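Local coordinates for peptidoglycan-recognition protein SD (Drosophila melanogaster, PDB 2RKQ) that binds bacterial peptidoglycan as a secreted innate immune receptor and so activates the Toll pathway against Gram-positive bacteria in the fly, at residues A[39-49]-A[70-79]. Numbering follows the deposited sequence.
Sequences CADDVTCSQHM and LIGGNGKVYE
M49 lies over one face of the Y78 ring, its CG 4.0 Å from the ring centroid in a CH-pi contact and shifted toward the rim. L70 O and a water sit at the edge of the ring, in its plane, while CB of C45 comes in obliquely, 3.2 Å from Y78 OH. Bends at chi2 (-66°) and chi3 (-61°) fold the M49 chain back, bringing SD to 3.6 Å from L70 CB and CE against Y78 CB; SD also makes an oblique Met-aromatic contact with the ring. The water ties Y78 OH to D42 O in the first turn of the helix.

Here the start of helix 42-58 packs on the hairpin of strands 69-71 and 77-79, near the edge of the PGRP, amidase-2 type mixed sheet where strand 4-5 lies beside 77-79. D41 N-caps the helix, and the C39-C45 disulfide ties the loop before it to its first turn; both sulfurs pack on G72 CA, where a side chain would run into C45 SG.

N74 sits in the type I turn of the hairpin. Its ND2 gives one hydrogen to D42 OD1 (2.8 Å), the carboxylate standing 82° to the amide, and the other to Y78 OH at 3.0 Å. OD1 accepts from K76 N, well above the carbonyl plane, in an Asx turn; together these bonds fix the amide's rotation. A leucine in place of N74 would probably leave D42 OD1 and Y78 OH without this donor and the backbone N of K76 without this acceptor. In the conformer described, K76 NZ reaches D42 OD2 from above the carboxylate plane in a salt bridge of 2.8 Å.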
ATOM      1  N   CYS A  39     -14.419   0.593  -2.086  1.00 15.23           N
ATOM      2  CA  CYS A  39     -15.180  -0.420  -1.380  1.00 14.43           C
ATOM      3  C   CYS A  39     -15.586   0.127  -0.019  1.00 14.96           C
ATOM      4  O   CYS A  39     -14.846   0.912   0.579  1.00 16.51           O
ATOM      5  CB  CYS A  39     -14.365  -1.700  -1.260  1.00 14.15           C
ATOM      6  SG  CYS A  39     -12.858  -1.560  -0.272  1.00 15.36           S
ATOM      7  N   ALA A  40     -16.775  -0.238   0.456  1.00 13.58           N
ATOM      8  CA  ALA A  40     -17.296   0.363   1.674  1.00 14.11           C
ATOM      9  C   ALA A  40     -17.861  -0.638   2.672  1.00 13.98           C
ATOM     10  O   ALA A  40     -18.530  -0.252   3.627  1.00 15.68           O
ATOM     11  CB  ALA A  40     -18.358   1.419   1.325  1.00 14.16           C
ATOM     12  N   ASP A  41     -17.602  -1.922   2.475  1.00 13.24           N
ATOM     13  CA  ASP A  41     -18.001  -2.885   3.487  1.00 12.26           C
ATOM     14  C   ASP A  41     -17.047  -4.066   3.438  1.00 11.75           C
ATOM     15  O   ASP A  41     -16.210  -4.146   2.528  1.00 11.69           O
ATOM     16  CB  ASP A  41     -19.500  -3.266   3.391  1.00 12.70           C
ATOM     17  CG  ASP A  41     -19.833  -4.192   2.227  1.00 13.03           C
ATOM     18  OD1 ASP A  41     -19.042  -5.086   1.882  1.00 12.04           O
ATOM     19  OD2 ASP A  41     -20.931  -4.028   1.632  1.00 14.55           O
ATOM     20  N   ASP A  42     -17.135  -4.954   4.415  1.00 11.76           N
ATOM     21  CA  ASP A  42     -16.148  -6.013   4.533  1.00 11.87           C
ATOM     22  C   ASP A  42     -16.248  -7.006   3.386  1.00 12.36           C
ATOM     23  O   ASP A  42     -15.257  -7.624   3.026  1.00 12.58           O
ATOM     24  CB  ASP A  42     -16.292  -6.740   5.869  1.00 12.57           C
ATOM     25  CG  ASP A  42     -15.835  -5.898   7.039  1.00 14.27           C
ATOM     26  OD1 ASP A  42     -15.355  -4.764   6.838  1.00 13.95           O
ATOM     27  OD2 ASP A  42     -15.954  -6.410   8.161  1.00 16.47           O
ATOM     28  N   VAL A  43     -17.433  -7.147   2.806  1.00 11.21           N
ATOM     29  CA  VAL A  43     -17.594  -8.083   1.686  1.00 11.49           C
ATOM     30  C   VAL A  43     -16.924  -7.500   0.457  1.00 11.37           C
ATOM     31  O   VAL A  43     -16.075  -8.161  -0.156  1.00 11.85           O
ATOM     32  CB  VAL A  43     -19.067  -8.352   1.383  1.00 11.17           C
ATOM     33  CG1 VAL A  43     -19.196  -9.287   0.188  1.00 12.83           C
ATOM     34  CG2 VAL A  43     -19.772  -8.925   2.628  1.00 12.65           C
ATOM     35  N   THR A  44     -17.253  -6.264   0.107  1.00 11.13           N
ATOM     36  CA  THR A  44     -16.690  -5.735  -1.119  1.00 11.61           C
ATOM     37  C   THR A  44     -15.192  -5.460  -0.998  1.00 11.79           C
ATOM     38  O   THR A  44     -14.449  -5.673  -1.958  1.00 11.63           O
ATOM     39  CB  THR A  44     -17.397  -4.498  -1.590  1.00 12.33           C
ATOM     40  OG1 THR A  44     -17.259  -3.475  -0.612  1.00 14.21           O
ATOM     41  CG2 THR A  44     -18.871  -4.773  -1.825  1.00 13.38           C
ATOM     42  N   CYS A  45     -14.733  -4.993   0.160  1.00 11.65           N
ATOM     43  CA  CYS A  45     -13.283  -4.765   0.287  1.00 11.30           C
ATOM     44  C   CYS A  45     -12.483  -6.057   0.162  1.00 11.40           C
ATOM     45  O   CYS A  45     -11.413  -6.082  -0.474  1.00 11.79           O
ATOM     46  CB  CYS A  45     -12.933  -4.037   1.577  1.00 11.65           C
ATOM     47  SG  CYS A  45     -13.494  -2.330   1.568  1.00 13.28           S
ATOM     48  N   SER A  46     -12.997  -7.133   0.743  1.00 11.49           N
ATOM     49  CA  SER A  46     -12.319  -8.420   0.637  1.00 12.30           C
ATOM     50  C   SER A  46     -12.341  -8.886  -0.820  1.00 12.38           C
ATOM     51  O   SER A  46     -11.332  -9.408  -1.332  1.00 12.80           O
ATOM     52  CB  SER A  46     -12.964  -9.417   1.582  1.00 13.14           C
ATOM     53  OG  SER A  46     -12.364 -10.684   1.470  0.50 13.87           O
ATOM     54  N   GLN A  47     -13.457  -8.665  -1.510  1.00 12.35           N
ATOM     55  CA  GLN A  47     -13.544  -9.095  -2.894  1.00 12.76           C
ATOM     56  C   GLN A  47     -12.638  -8.252  -3.776  1.00 12.94           C
ATOM     57  O   GLN A  47     -11.988  -8.775  -4.691  1.00 13.11           O
ATOM     58  CB  GLN A  47     -14.978  -9.050  -3.406  1.00 13.39           C
ATOM     59  CG  GLN A  47     -15.145  -9.718  -4.792  1.00 17.06           C
ATOM     60  CD  GLN A  47     -14.607 -11.161  -4.839  1.00 20.49           C
ATOM     61  OE1 GLN A  47     -13.683 -11.477  -5.605  1.00 22.31           O
ATOM     62  NE2 GLN A  47     -15.160 -12.028  -4.001  1.00 20.61           N
ATOM     63  N   HIS A  48     -12.568  -6.953  -3.500  1.00 12.69           N
ATOM     64  CA  HIS A  48     -11.664  -6.084  -4.247  1.00 13.30           C
ATOM     65  C   HIS A  48     -10.222  -6.526  -4.048  1.00 12.82           C
ATOM     66  O   HIS A  48      -9.419  -6.474  -4.978  1.00 13.44           O
ATOM     67  CB  HIS A  48     -11.834  -4.625  -3.818  1.00 14.26           C
ATOM     68  CG  HIS A  48     -13.019  -3.960  -4.446  1.00 17.53           C
ATOM     69  ND1 HIS A  48     -13.000  -2.653  -4.887  1.00 23.52           N
ATOM     70  CD2 HIS A  48     -14.261  -4.427  -4.714  1.00 20.98           C
ATOM     71  CE1 HIS A  48     -14.180  -2.345  -5.398  1.00 20.72           C
ATOM     72  NE2 HIS A  48     -14.964  -3.400  -5.299  1.00 22.59           N
ATOM     73  N   MET A  49      -9.898  -6.980  -2.841  1.00 11.69           N
ATOM     74  CA  MET A  49      -8.553  -7.501  -2.584  1.00 11.70           C
ATOM     75  C   MET A  49      -8.233  -8.698  -3.479  1.00 11.61           C
ATOM     76  O   MET A  49      -7.179  -8.742  -4.117  1.00 12.33           O
ATOM     77  CB  MET A  49      -8.393  -7.907  -1.114  1.00 11.47           C
ATOM     78  CG  MET A  49      -8.210  -6.740  -0.144  1.00 12.51           C
ATOM     79  SD  MET A  49      -6.643  -5.896  -0.434  1.00 11.83           S
ATOM     80  CE  MET A  49      -5.501  -7.218  -0.107  1.00 12.41           C
ATOM     81  N   LEU A  70      -2.918  -2.854   2.000  1.00 10.48           N
ATOM     82  CA  LEU A  70      -3.959  -2.105   1.288  1.00 10.95           C
ATOM     83  C   LEU A  70      -5.009  -1.691   2.283  1.00 10.84           C
ATOM     84  O   LEU A  70      -5.242  -2.383   3.268  1.00 11.35           O
ATOM     85  CB  LEU A  70      -4.587  -2.952   0.178  1.00 12.12           C
ATOM     86  CG  LEU A  70      -3.577  -3.211  -0.948  1.00 13.26           C
ATOM     87  CD1 LEU A  70      -2.897  -4.578  -0.748  1.00 15.83           C
ATOM     88  CD2 LEU A  70      -4.232  -3.098  -2.304  1.00 16.52           C
ATOM     89  N   ILE A  71      -5.643  -0.563   2.018  1.00 10.39           N
ATOM     90  CA  ILE A  71      -6.581   0.007   2.977  1.00 11.57           C
ATOM     91  C   ILE A  71      -7.937   0.219   2.322  1.00 10.69           C
ATOM     92  O   ILE A  71      -8.061   0.953   1.345  1.00 11.01           O
ATOM     93  CB  ILE A  71      -6.063   1.329   3.557  1.00 11.54           C
ATOM     94  CG1 ILE A  71      -4.636   1.139   4.121  1.00 14.58           C
ATOM     95  CG2 ILE A  71      -7.009   1.812   4.657  1.00 12.66           C
ATOM     96  CD1 ILE A  71      -4.027   2.396   4.650  1.00 16.05           C
ATOM     97  N   GLY A  72      -8.935  -0.492   2.836  1.00 11.14           N
ATOM     98  CA  GLY A  72     -10.272  -0.398   2.260  1.00 11.57           C
ATOM     99  C   GLY A  72     -11.002   0.828   2.747  1.00 11.50           C
ATOM    100  O   GLY A  72     -10.638   1.432   3.762  1.00 11.80           O
ATOM    101  N   GLY A  73     -12.040   1.207   2.007  1.00 12.14           N
ATOM    102  CA  GLY A  73     -12.902   2.306   2.438  1.00 13.29           C
ATOM    103  C   GLY A  73     -13.691   1.986   3.685  1.00 13.50           C
ATOM    104  O   GLY A  73     -14.282   2.867   4.300  1.00 14.49           O
ATOM    105  N   ASN A  74     -13.706   0.710   4.070  1.00 13.20           N
ATOM    106  CA  ASN A  74     -14.240   0.291   5.370  1.00 12.86           C
ATOM    107  C   ASN A  74     -13.282   0.550   6.531  1.00 12.43           C
ATOM    108  O   ASN A  74     -13.578   0.207   7.688  1.00 14.20           O
ATOM    109  CB  ASN A  74     -14.566  -1.205   5.343  1.00 13.16           C
ATOM    110  CG  ASN A  74     -13.335  -2.072   5.063  1.00 13.13           C
ATOM    111  OD1 ASN A  74     -12.254  -1.580   4.713  1.00 12.26           O
ATOM    112  ND2 ASN A  74     -13.503  -3.390   5.230  1.00 11.40           N
ATOM    113  N   GLY A  75     -12.108   1.107   6.211  1.00 12.51           N
ATOM    114  CA  GLY A  75     -11.113   1.425   7.230  1.00 13.02           C
ATOM    115  C   GLY A  75     -10.212   0.275   7.637  1.00 13.35           C
ATOM    116  O   GLY A  75      -9.404   0.428   8.554  1.00 14.94           O
ATOM    117  N   LYS A  76     -10.346  -0.866   6.967  1.00 12.37           N
ATOM    118  CA  LYS A  76      -9.551  -2.046   7.322  1.00 11.77           C
ATOM    119  C   LYS A  76      -8.262  -2.099   6.532  1.00 11.25           C
ATOM    120  O   LYS A  76      -8.208  -1.682   5.375  1.00 11.10           O
ATOM    121  CB  LYS A  76     -10.349  -3.329   7.110  1.00 12.44           C
ATOM    122  CG  LYS A  76     -11.418  -3.509   8.186  1.00 14.09           C
ATOM    123  CD  LYS A  76     -12.040  -4.889   8.149  1.00 16.93           C
ATOM    124  CE  LYS A  76     -12.944  -5.104   9.369  1.00 19.51           C
ATOM    125  NZ  LYS A  76     -13.465  -6.477   9.409  0.50 20.72           N
ATOM    126  N   VAL A  77      -7.233  -2.639   7.177  1.00 10.57           N
ATOM    127  CA  VAL A  77      -5.915  -2.777   6.569  1.00 10.92           C
ATOM    128  C   VAL A  77      -5.744  -4.244   6.221  1.00 10.95           C
ATOM    129  O   VAL A  77      -5.896  -5.105   7.084  1.00 12.27           O
ATOM    130  CB  VAL A  77      -4.796  -2.381   7.526  1.00 10.87           C
ATOM    131  CG1 VAL A  77      -3.436  -2.637   6.862  1.00 10.96           C
ATOM    132  CG2 VAL A  77      -4.949  -0.915   7.965  1.00 11.75           C
ATOM    133  N   TYR A  78      -5.482  -4.507   4.938  1.00 11.07           N
ATOM    134  CA  TYR A  78      -5.301  -5.865   4.420  1.00 10.60           C
ATOM    135  C   TYR A  78      -3.834  -6.130   4.148  1.00 10.76           C
ATOM    136  O   TYR A  78      -3.126  -5.311   3.556  1.00 10.45           O
ATOM    137  CB  TYR A  78      -6.117  -6.062   3.140  1.00 10.87           C
ATOM    138  CG  TYR A  78      -7.587  -5.908   3.367  1.00 10.85           C
ATOM    139  CD1 TYR A  78      -8.165  -4.643   3.428  1.00 10.24           C
ATOM    140  CD2 TYR A  78      -8.398  -7.021   3.545  1.00 11.12           C
ATOM    141  CE1 TYR A  78      -9.519  -4.478   3.679  1.00 11.46           C
ATOM    142  CE2 TYR A  78      -9.766  -6.883   3.804  1.00 10.89           C
ATOM    143  CZ  TYR A  78     -10.320  -5.601   3.870  1.00 10.60           C
ATOM    144  OH  TYR A  78     -11.665  -5.441   4.135  1.00 11.98           O
ATOM    145  N   GLU A  79      -3.386  -7.295   4.572  1.00 11.03           N
ATOM    146  CA  GLU A  79      -2.012  -7.714   4.365  1.00 11.43           C
ATOM    147  C   GLU A  79      -1.750  -8.161   2.926  1.00 11.72           C
ATOM    148  O   GLU A  79      -2.508  -8.963   2.375  1.00 11.37           O
ATOM    149  CB  GLU A  79      -1.718  -8.894   5.276  1.00 11.94           C
ATOM    150  CG  GLU A  79      -0.306  -9.405   5.143  1.00 13.12           C
ATOM    151  CD  GLU A  79      -0.049 -10.612   6.019  1.00 15.36           C
ATOM    152  OE1 GLU A  79      -1.001 -11.381   6.312  1.00 14.55           O
ATOM    153  OE2 GLU A  79       1.127 -10.781   6.394  1.00 18.71           O
TER
HETATM  154  O   HOH W   1     -13.006  -7.614   4.817  1.00 14.92           O